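Local atomic coordinates of Bacint_00347 (Bacteroides intestinalis DSM 17393, PDB entry 5MUM), a protein that probably hydrolyses rhamnose-containing glycosides, as a glycoside hydrolase built on a beta-propeller. Residues D190-G195 / L253-N258; M101-G106 / N176-K181; P300-V305 / I348-R353. All blocks are in the same frame, centred on the assembly; numbering follows the deposited sequence. Where two conformers were deposited one is given.

Contact 1. Residues D190-G195 / L253-N258; sequences DVLIDG and LPIRYN
Asp194 reaches across to Pro254 and Arg256, and its side chain can be followed atom by atom. CB packs beside the proline ring, 3.6 Å from Pro254 CG. With CG anti to the backbone N (chi1 -180°), the carboxylate runs on alongside Arg256, pointing the same way. At the tip, OD2 takes both bonds of the salt bridge: Arg256 NE lies 2.8 Å from Asp194 OD2, and NH2 lies 2.9 Å from the same oxygen. The grip is therefore side-on. OD2 sits at the guanidinium edge, close to its plane, while the carboxylate is turned 60° from that plane. Pro254 CG covers part of one guanidinium face, set toward its rim. The other oxygen, OD1, accepts from the backbone N of Glu196.

Behind this pair, two backbone bonds frame a single beta bridge of Ile193 with Ile255. Ile255 N gives to Leu192 O at 2.7 Å, and Asp194 N gives to Ile255 O at 2.9 Å. The peptide before Pro254 is cis, and Val191 CG1 lies 3.9 Å from Pro254 CB.

The contact ties the link between strands 184-189 and 200-207, which joins successive sheets, to the long loop before strand 261-264. Two donors converge on one oxygen while OD1 is held by Glu196 N, which fixes the rotation of the Asp194 carboxylate and probably favours its ionised form.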
loop_
_atom_site.group_PDB
_atom_site.type_symbol
_atom_site.label_atom_id
_atom_site.label_comp_id
_atom_site.label_asym_id
_atom_site.label_seq_id
_atom_site.Cartn_x
_atom_site.Cartn_y
_atom_site.Cartn_z
ATOM N N ASP A 190 -2.809 19.444 -4.731
ATOM C CA ASP A 190 -3.503 19.861 -3.502
ATOM C C ASP A 190 -4.955 19.366 -3.563
ATOM O O ASP A 190 -5.624 19.216 -2.552
ATOM C CB ASP A 190 -3.622 21.454 -3.529
ATOM C CG ASP A 190 -2.384 22.172 -3.063
ATOM O OD1 ASP A 190 -1.830 21.769 -2.058
ATOM O OD2 ASP A 190 -1.988 23.230 -3.634
ATOM N N VAL A 191 -5.492 19.349 -4.765
ATOM C CA VAL A 191 -6.912 19.144 -5.020
ATOM C C VAL A 191 -7.009 18.220 -6.249
ATOM O O VAL A 191 -7.265 18.671 -7.387
ATOM C CB VAL A 191 -7.616 20.506 -5.281
ATOM C CG1 VAL A 191 -9.137 20.325 -5.430
ATOM C CG2 VAL A 191 -7.294 21.509 -4.168
ATOM N N LEU A 192 -6.820 16.934 -5.997
ATOM C CA LEU A 192 -6.850 15.928 -7.042
ATOM C C LEU A 192 -8.175 15.174 -7.087
ATOM O O LEU A 192 -8.814 15.121 -8.133
ATOM C CB LEU A 192 -5.701 14.969 -6.845
ATOM C CG LEU A 192 -5.536 13.896 -7.893
ATOM C CD1 LEU A 192 -5.557 14.517 -9.263
ATOM C CD2 LEU A 192 -4.257 13.145 -7.613
ATOM N N ILE A 193 -8.563 14.604 -5.948
ATOM C CA ILE A 193 -9.847 13.947 -5.800
ATOM C C ILE A 193 -10.662 14.876 -4.935
ATOM O O ILE A 193 -10.242 15.199 -3.837
ATOM C CB ILE A 193 -9.743 12.562 -5.163
ATOM C CG1 ILE A 193 -8.873 11.618 -6.001
ATOM C CG2 ILE A 193 -11.132 11.907 -5.045
ATOM C CD1 ILE A 193 -8.444 10.411 -5.214
ATOM N N ASP A 194 -11.824 15.284 -5.448
ATOM C CA ASP A 194 -12.704 16.229 -4.791
ATOM C C ASP A 194 -14.066 15.614 -4.441
ATOM O O ASP A 194 -14.879 15.329 -5.318
ATOM C CB ASP A 194 -12.838 17.440 -5.711
ATOM C CG ASP A 194 -13.720 18.513 -5.171
ATOM O OD1 ASP A 194 -13.997 18.531 -3.953
ATOM O OD2 ASP A 194 -14.159 19.363 -6.011
ATOM N N GLY A 195 -14.301 15.466 -3.144
ATOM C CA GLY A 195 -15.552 14.942 -2.608
ATOM C C GLY A 195 -16.660 15.977 -2.554
ATOM O O GLY A 195 -17.800 15.632 -2.161
ATOM N N LEU A 253 -9.326 18.582 -14.007
ATOM C CA LEU A 253 -9.201 18.421 -12.552
ATOM C C LEU A 253 -10.036 19.455 -11.808
ATOM O O LEU A 253 -10.307 20.502 -12.365
ATOM C CB LEU A 253 -7.736 18.564 -12.120
ATOM C CG LEU A 253 -6.803 17.580 -12.833
ATOM C CD1 LEU A 253 -5.340 17.827 -12.500
ATOM C CD2 LEU A 253 -7.184 16.141 -12.490
ATOM N N PRO A 254 -10.453 19.189 -10.571
ATOM C CA PRO A 254 -10.229 17.933 -9.869
ATOM C C PRO A 254 -11.173 16.822 -10.309
ATOM O O PRO A 254 -12.085 17.040 -11.118
ATOM C CB PRO A 254 -10.497 18.299 -8.424
ATOM C CG PRO A 254 -11.562 19.329 -8.527
ATOM C CD PRO A 254 -11.264 20.124 -9.770
ATOM N N ILE A 255 -10.949 15.620 -9.792
ATOM C CA ILE A 255 -11.757 14.485 -10.208
ATOM C C ILE A 255 -12.868 14.333 -9.172
ATOM O O ILE A 255 -12.596 14.121 -7.993
ATOM C CB ILE A 255 -10.959 13.187 -10.267
ATOM C CG1 ILE A 255 -9.718 13.361 -11.166
ATOM C CG2 ILE A 255 -11.863 12.058 -10.762
ATOM C CD1 ILE A 255 -8.770 12.197 -11.212
ATOM N N ARG A 256 -14.094 14.366 -9.644
ATOM C CA ARG A 256 -15.289 14.323 -8.819
ATOM C C ARG A 256 -16.088 13.105 -9.154
ATOM O O ARG A 256 -15.795 12.394 -10.099
ATOM C CB ARG A 256 -16.117 15.553 -9.119
ATOM C CG ARG A 256 -15.484 16.810 -8.601
ATOM C CD ARG A 256 -16.120 18.056 -9.187
ATOM N NE ARG A 256 -15.524 19.173 -8.453
ATOM C CZ ARG A 256 -15.207 20.359 -8.945
ATOM N NH1 ARG A 256 -15.434 20.676 -10.226
ATOM N NH2 ARG A 256 -14.667 21.247 -8.120
ATOM N N TYR A 257 -17.135 12.877 -8.388
ATOM C CA TYR A 257 -18.040 11.767 -8.643
ATOM C C TYR A 257 -18.503 11.721 -10.121
ATOM O O TYR A 257 -18.521 10.659 -10.751
ATOM C CB TYR A 257 -19.211 11.851 -7.660
ATOM C CG TYR A 257 -20.236 10.790 -7.871
ATOM C CD1 TYR A 257 -19.964 9.475 -7.568
ATOM C CD2 TYR A 257 -21.512 11.120 -8.370
ATOM C CE1 TYR A 257 -20.911 8.482 -7.787
ATOM C CE2 TYR A 257 -22.462 10.128 -8.616
ATOM C CZ TYR A 257 -22.154 8.820 -8.316
ATOM O OH TYR A 257 -23.098 7.843 -8.542
ATOM N N ASN A 258 -18.852 12.890 -10.651
ATOM C CA ASN A 258 -19.459 12.997 -11.974
ATOM C C ASN A 258 -18.500 12.699 -13.092
ATOM O O ASN A 258 -18.907 12.094 -14.062
ATOM C CB ASN A 258 -20.130 14.383 -12.193
ATOM C CG ASN A 258 -19.137 15.471 -12.480
ATOM O OD1 ASN A 258 -18.892 15.808 -13.654
ATOM N ND2 ASN A 258 -18.529 16.024 -11.434
HETATM O O HOH W 1 -17.390 14.389 -5.820
#

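Contact 2. Residues M101-G106 / N176-K181; sequences MLDGDG and NRYSVK
Val180 sets one methyl, CG2, against two carboxylates of the turn Asp103-Gly106. Asp103 CG stands 3.7 Å from Val180 CG2, and Asp105 OD2 approaches the same methyl to 3.7 Å. The first torsion (chi1 70°) puts CG1 between the backbone N and the carbonyl carbon, which sets CG2 anti to that N. Beside it, Asp103 OD2 lies 3.4 Å from Tyr178 CE2. The oxygen comes at the ring obliquely, although the carboxylate and ring planes are only 4° apart.

Two waters belong to this first shell. One gives a hydrogen to Asp103 OD2 and lies 2.7 Å from Tyr178 OH, in the plane of the ring at its edge. The other donates to both Asp105 OD2 and Val180 O, tying the exposed end of the turn to the opposite backbone.

Further out, the turn holds its own acid in place. Asp105 N gives to Asp103 OD1 at 2.9 Å, an Asx turn, within a type I turn closed by Gly106 N to Asp103 O. Tyr107 N is a further donor to OD1. Across the contact, Tyr178 OH is bonded to Arg123 and its ring meets His109 edge-to-face, while Val180 N is held by Asp158.

The turn between strands 98-102 and 108-112 thus packs on the end of strand 172-179 in the next sheet. Asp103 divides its labour: OD1 shapes the turn, whereas OD2 meets the neighbouring sheet directly at Tyr178 CE2 and through water at its hydroxyl. Gripped by backbone donors, OD1 fixes the carboxylate's rotation and so places OD2 for its water.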
loop_
_atom_site.group_PDB
_atom_site.type_symbol
_atom_site.label_atom_id
_atom_site.label_comp_id
_atom_site.label_asym_id
_atom_site.label_seq_id
_atom_site.Cartn_x
_atom_site.Cartn_y
_atom_site.Cartn_z
ATOM N N MET A 101 11.139 4.675 1.636
ATOM C CA MET A 101 11.546 4.532 0.260
ATOM C C MET A 101 12.970 5.048 0.145
ATOM O O MET A 101 13.438 5.865 0.984
ATOM C CB MET A 101 10.586 5.324 -0.641
ATOM C CG MET A 101 10.798 5.192 -2.136
ATOM S SD MET A 101 10.728 3.503 -2.679
ATOM C CE MET A 101 9.085 3.010 -2.158
ATOM N N LEU A 102 13.696 4.569 -0.855
ATOM C CA LEU A 102 14.972 5.187 -1.159
ATOM C C LEU A 102 14.834 5.990 -2.419
ATOM O O LEU A 102 14.166 5.543 -3.363
ATOM C CB LEU A 102 16.074 4.147 -1.342
ATOM C CG LEU A 102 16.671 3.666 -0.021
ATOM C CD1 LEU A 102 15.719 2.760 0.710
ATOM C CD2 LEU A 102 17.949 2.942 -0.292
ATOM N N ASP A 103 15.481 7.150 -2.454
ATOM C CA ASP A 103 15.569 7.921 -3.683
ATOM C C ASP A 103 16.721 7.432 -4.562
ATOM O O ASP A 103 17.449 6.517 -4.187
ATOM C CB ASP A 103 15.643 9.411 -3.394
ATOM C CG ASP A 103 16.952 9.849 -2.716
ATOM O OD1 ASP A 103 18.031 9.270 -2.964
ATOM O OD2 ASP A 103 16.899 10.848 -1.942
ATOM N N GLY A 104 16.872 8.076 -5.711
ATOM C CA GLY A 104 17.863 7.725 -6.732
ATOM C C GLY A 104 19.287 7.755 -6.283
ATOM O O GLY A 104 20.105 7.000 -6.798
ATOM N N ASP A 105 19.567 8.550 -5.260
ATOM C CA ASP A 105 20.899 8.664 -4.703
ATOM C C ASP A 105 21.130 7.748 -3.523
ATOM O O ASP A 105 22.203 7.773 -2.957
ATOM C CB ASP A 105 21.170 10.102 -4.298
ATOM C CG ASP A 105 21.471 11.008 -5.488
ATOM O OD1 ASP A 105 21.589 10.500 -6.614
ATOM O OD2 ASP A 105 21.561 12.241 -5.280
ATOM N N GLY A 106 20.119 6.956 -3.155
ATOM C CA GLY A 106 20.207 5.978 -2.082
ATOM C C GLY A 106 19.857 6.477 -0.703
ATOM O O GLY A 106 20.017 5.736 0.256
ATOM N N ASN A 176 3.109 15.232 -3.270
ATOM C CA ASN A 176 4.352 15.949 -3.464
ATOM C C ASN A 176 5.315 15.151 -4.311
ATOM O O ASN A 176 5.212 13.925 -4.402
ATOM C CB ASN A 176 5.018 16.216 -2.133
ATOM C CG ASN A 176 4.142 17.024 -1.193
ATOM O OD1 ASN A 176 3.340 17.855 -1.631
ATOM N ND2 ASN A 176 4.312 16.810 0.101
ATOM N N ARG A 177 6.293 15.872 -4.861
ATOM C CA ARG A 177 7.409 15.273 -5.549
ATOM C C ARG A 177 8.708 15.763 -4.915
ATOM O O ARG A 177 8.856 16.936 -4.585
ATOM C CB ARG A 177 7.393 15.672 -7.030
ATOM C CG ARG A 177 8.554 15.115 -7.826
ATOM C CD ARG A 177 8.556 15.520 -9.289
ATOM N NE ARG A 177 9.946 15.668 -9.727
ATOM C CZ ARG A 177 10.657 16.805 -9.759
ATOM N NH1 ARG A 177 10.130 17.994 -9.455
ATOM N NH2 ARG A 177 11.923 16.744 -10.163
ATOM N N TYR A 178 9.653 14.837 -4.793
ATOM C CA TYR A 178 10.982 15.124 -4.364
ATOM C C TYR A 178 11.908 15.096 -5.566
ATOM O O TYR A 178 12.043 14.064 -6.244
ATOM C CB TYR A 178 11.452 14.064 -3.414
ATOM C CG TYR A 178 12.802 14.303 -2.817
ATOM C CD1 TYR A 178 12.999 15.317 -1.899
ATOM C CD2 TYR A 178 13.893 13.458 -3.131
ATOM C CE1 TYR A 178 14.236 15.525 -1.324
ATOM C CE2 TYR A 178 15.138 13.661 -2.566
ATOM C CZ TYR A 178 15.305 14.680 -1.658
ATOM O OH TYR A 178 16.551 14.869 -1.051
ATOM N N SER A 179 12.561 16.224 -5.796
ATOM C CA SER A 179 13.610 16.304 -6.785
ATOM C C SER A 179 14.905 15.840 -6.120
ATOM O O SER A 179 15.442 16.510 -5.232
ATOM C CB SER A 179 13.760 17.732 -7.302
ATOM O OG SER A 179 15.046 17.897 -7.905
ATOM N N VAL A 180 15.385 14.680 -6.534
ATOM C CA VAL A 180 16.606 14.133 -6.002
ATOM C C VAL A 180 17.797 15.032 -6.343
ATOM O O VAL A 180 18.728 15.168 -5.530
ATOM C CB VAL A 180 16.789 12.665 -6.446
ATOM C CG1 VAL A 180 17.087 12.538 -7.948
ATOM C CG2 VAL A 180 17.844 11.999 -5.587
ATOM N N LYS A 181 17.759 15.682 -7.506
ATOM C CA LYS A 181 18.893 16.558 -7.887
ATOM C C LYS A 181 18.924 17.846 -7.057
ATOM O O LYS A 181 20.001 18.311 -6.676
ATOM C CB LYS A 181 18.893 16.850 -9.381
ATOM C CG LYS A 181 19.209 15.622 -10.222
ATOM C CD LYS A 181 19.244 15.959 -11.729
HETATM O O HOH W 2 18.429 12.999 -1.549
HETATM O O HOH W 3 20.046 13.851 -3.593
#

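Contact 3. Residues P300-V305 / I348-R353; sequences PQYRIV and IFYIFR
Tyr350 turns its edge to one face of Tyr302, while Phe352 meets the same ring obliquely, from the same side of its plane. The tyrosines form an offset edge-to-face pair, the centroids being 5.7 Å apart and the planes turned by 78°. The closest ring carbon of Tyr350, CE1, comes to 3.7 Å from Tyr302 CD1. On Phe352, CD2 comes to 3.4 Å from Tyr302 CE2. Its CB lies under the phenol end, 3.4 Å from Tyr302 OH. At the edge of the Tyr302 ring, close to its plane, is Arg353 O, while the hydroxyl bonds to Ala337 O. The Phe352 ring in turn has Tyr350 O at its edge.

The hydroxyl end of Tyr350 is used twice: it lies against Tyr302 CD1 and donates to Arg303 O. The first torsion of Tyr350 places CG anti to the backbone N (chi1 -169°) and sends the ring across the gap between the strands, where OH meets Arg303 O at 2.8 Å. The hydroxyl comes from above the carbonyl plane, not along a lone pair. A buried phenol is thereby satisfied by a main-chain carbonyl of the facing strand. Arg303 leaves the backbone away from this contact; its guanidinium bonds to Asp294 and to Trp292 O.

Strands 301-305 and 348-352 run at 144° to each other, and their axes approach to 9.9 Å. The nearest alpha carbons, those of Ile304 and Tyr350 or of Tyr302 and Phe352, are 8.8 Å apart, so the strands belong to separate sheets packed through side chains. Face-to-face packing of successive four-stranded antiparallel sheets is that of neighbouring beta-propeller blades; here an aromatic cluster fills it.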
loop_
_atom_site.group_PDB
_atom_site.type_symbol
_atom_site.label_atom_id
_atom_site.label_comp_id
_atom_site.label_asym_id
_atom_site.label_seq_id
_atom_site.Cartn_x
_atom_site.Cartn_y
_atom_site.Cartn_z
ATOM N N PRO A 300 -18.382 -11.938 1.623
ATOM C CA PRO A 300 -17.463 -11.107 0.814
ATOM C C PRO A 300 -16.428 -11.990 0.155
ATOM O O PRO A 300 -16.014 -13.009 0.729
ATOM C CB PRO A 300 -16.818 -10.190 1.853
ATOM C CG PRO A 300 -17.876 -10.135 2.962
ATOM C CD PRO A 300 -18.346 -11.533 3.022
ATOM N N GLN A 301 -16.014 -11.601 -1.036
ATOM C CA GLN A 301 -15.065 -12.374 -1.821
ATOM C C GLN A 301 -14.017 -11.437 -2.353
ATOM O O GLN A 301 -14.322 -10.293 -2.763
ATOM C CB GLN A 301 -15.759 -13.021 -3.007
ATOM C CG GLN A 301 -16.910 -13.925 -2.666
ATOM C CD GLN A 301 -16.453 -15.285 -2.106
ATOM O OE1 GLN A 301 -15.249 -15.608 -2.036
ATOM N NE2 GLN A 301 -17.436 -16.088 -1.703
ATOM N N TYR A 302 -12.804 -11.918 -2.361
ATOM C CA TYR A 302 -11.709 -11.214 -2.988
ATOM C C TYR A 302 -11.922 -11.085 -4.482
ATOM O O TYR A 302 -12.467 -11.988 -5.140
ATOM C CB TYR A 302 -10.414 -11.936 -2.767
ATOM C CG TYR A 302 -9.822 -11.824 -1.391
ATOM C CD1 TYR A 302 -9.235 -10.648 -0.970
ATOM C CD2 TYR A 302 -9.819 -12.903 -0.518
ATOM C CE1 TYR A 302 -8.667 -10.528 0.272
ATOM C CE2 TYR A 302 -9.274 -12.788 0.745
ATOM C CZ TYR A 302 -8.654 -11.620 1.119
ATOM O OH TYR A 302 -8.056 -11.520 2.349
ATOM N N ARG A 303 -11.495 -9.933 -4.996
ATOM C CA ARG A 303 -11.711 -9.545 -6.375
ATOM C C ARG A 303 -10.460 -8.961 -6.967
ATOM O O ARG A 303 -9.587 -8.426 -6.252
ATOM C CB ARG A 303 -12.755 -8.435 -6.498
ATOM C CG ARG A 303 -13.996 -8.618 -5.687
ATOM C CD ARG A 303 -14.886 -9.680 -6.259
ATOM N NE ARG A 303 -15.988 -9.901 -5.333
ATOM C CZ ARG A 303 -17.197 -10.307 -5.678
ATOM N NH1 ARG A 303 -17.525 -10.498 -6.952
ATOM N NH2 ARG A 303 -18.086 -10.515 -4.745
ATOM N N ILE A 304 -10.426 -8.987 -8.287
ATOM C CA ILE A 304 -9.392 -8.316 -9.032
ATOM C C ILE A 304 -10.119 -7.541 -10.110
ATOM O O ILE A 304 -11.083 -8.036 -10.691
ATOM C CB ILE A 304 -8.355 -9.310 -9.549
ATOM C CG1 ILE A 304 -7.145 -8.562 -10.076
ATOM C CG2 ILE A 304 -8.929 -10.260 -10.589
ATOM C CD1 ILE A 304 -6.070 -9.518 -10.503
ATOM N N VAL A 305 -9.712 -6.289 -10.289
ATOM C CA VAL A 305 -10.342 -5.380 -11.238
ATOM C C VAL A 305 -9.186 -4.888 -12.068
ATOM O O VAL A 305 -8.181 -4.455 -11.504
ATOM C CB VAL A 305 -11.017 -4.222 -10.527
ATOM C CG1 VAL A 305 -11.608 -3.228 -11.534
ATOM C CG2 VAL A 305 -12.079 -4.735 -9.593
ATOM N N ILE A 348 -0.804 -13.509 -12.332
ATOM C CA ILE A 348 -1.125 -12.787 -11.085
ATOM C C ILE A 348 -0.725 -13.591 -9.839
ATOM O O ILE A 348 -0.976 -14.789 -9.782
ATOM C CB ILE A 348 -2.637 -12.560 -10.953
ATOM C CG1 ILE A 348 -3.231 -11.949 -12.225
ATOM C CG2 ILE A 348 -2.923 -11.667 -9.749
ATOM C CD1 ILE A 348 -2.935 -10.467 -12.366
ATOM N N PHE A 349 -0.103 -12.931 -8.862
ATOM C CA PHE A 349 0.121 -13.515 -7.530
ATOM C C PHE A 349 -0.629 -12.591 -6.601
ATOM O O PHE A 349 -0.328 -11.394 -6.516
ATOM C CB PHE A 349 1.607 -13.541 -7.196
ATOM C CG PHE A 349 2.422 -14.260 -8.216
ATOM C CD1 PHE A 349 2.778 -13.632 -9.394
ATOM C CD2 PHE A 349 2.773 -15.590 -8.038
ATOM C CE1 PHE A 349 3.518 -14.298 -10.369
ATOM C CE2 PHE A 349 3.519 -16.267 -9.008
ATOM C CZ PHE A 349 3.888 -15.626 -10.168
ATOM N N TYR A 350 -1.607 -13.141 -5.932
ATOM C CA TYR A 350 -2.566 -12.375 -5.178
ATOM C C TYR A 350 -2.433 -12.829 -3.756
ATOM O O TYR A 350 -2.775 -13.959 -3.449
ATOM C CB TYR A 350 -3.953 -12.684 -5.750
ATOM C CG TYR A 350 -5.088 -11.803 -5.299
ATOM C CD1 TYR A 350 -5.647 -11.946 -4.027
ATOM C CD2 TYR A 350 -5.657 -10.888 -6.150
ATOM C CE1 TYR A 350 -6.721 -11.183 -3.610
ATOM C CE2 TYR A 350 -6.712 -10.079 -5.738
ATOM C CZ TYR A 350 -7.248 -10.233 -4.464
ATOM O OH TYR A 350 -8.307 -9.482 -4.050
ATOM N N ILE A 351 -1.906 -11.958 -2.907
ATOM C CA ILE A 351 -1.522 -12.303 -1.551
ATOM C C ILE A 351 -2.591 -11.836 -0.583
ATOM O O ILE A 351 -3.025 -10.697 -0.620
ATOM C CB ILE A 351 -0.169 -11.656 -1.174
ATOM C CG1 ILE A 351 0.909 -11.990 -2.229
ATOM C CG2 ILE A 351 0.276 -12.125 0.196
ATOM C CD1 ILE A 351 1.124 -13.466 -2.453
ATOM N N PHE A 352 -2.984 -12.723 0.312
ATOM C CA PHE A 352 -4.054 -12.428 1.244
ATOM C C PHE A 352 -3.903 -13.234 2.518
ATOM O O PHE A 352 -2.932 -13.951 2.688
ATOM C CB PHE A 352 -5.388 -12.678 0.566
ATOM C CG PHE A 352 -5.709 -14.135 0.312
ATOM C CD1 PHE A 352 -5.219 -14.788 -0.802
ATOM C CD2 PHE A 352 -6.571 -14.831 1.161
ATOM C CE1 PHE A 352 -5.521 -16.123 -1.054
ATOM C CE2 PHE A 352 -6.899 -16.175 0.909
ATOM C CZ PHE A 352 -6.365 -16.816 -0.198
ATOM N N ARG A 353 -4.866 -13.085 3.414
ATOM C CA ARG A 353 -4.886 -13.848 4.666
ATOM C C ARG A 353 -6.344 -13.949 5.010
ATOM O O ARG A 353 -7.078 -12.950 4.935
ATOM C CB ARG A 353 -4.103 -13.137 5.753
ATOM C CG ARG A 353 -4.262 -13.651 7.178
ATOM C CD ARG A 353 -5.428 -13.015 7.911
ATOM N NE ARG A 353 -5.250 -11.583 8.022
ATOM C CZ ARG A 353 -6.177 -10.729 8.438
ATOM N NH1 ARG A 353 -7.421 -11.135 8.713
ATOM N NH2 ARG A 353 -5.888 -9.433 8.509
#

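Along the chain the order is contact 2, contact 1, contact 3, with no overlap, and each bridges successive parts of the propeller. Contacts 1 and 2 come near each other, about 6 Å between nearest atoms, although their centres are 27 Å apart. Contacts 1 and 3 have centres about 28 Å apart and nearest atoms about 15 Å apart. Contact 3 lies across the chain's centre from contact 2, with centres 31 Å apart and nearest atoms about 17 Å apart. It is also the most central, at 14 Å from the chain's centre, against 21 Å for contact 1 and 19 Å for contact 2. Near contact 3, a pentaethylene glycol, probably from crystallisation, lies about 5 Å from the Arg303 side chain.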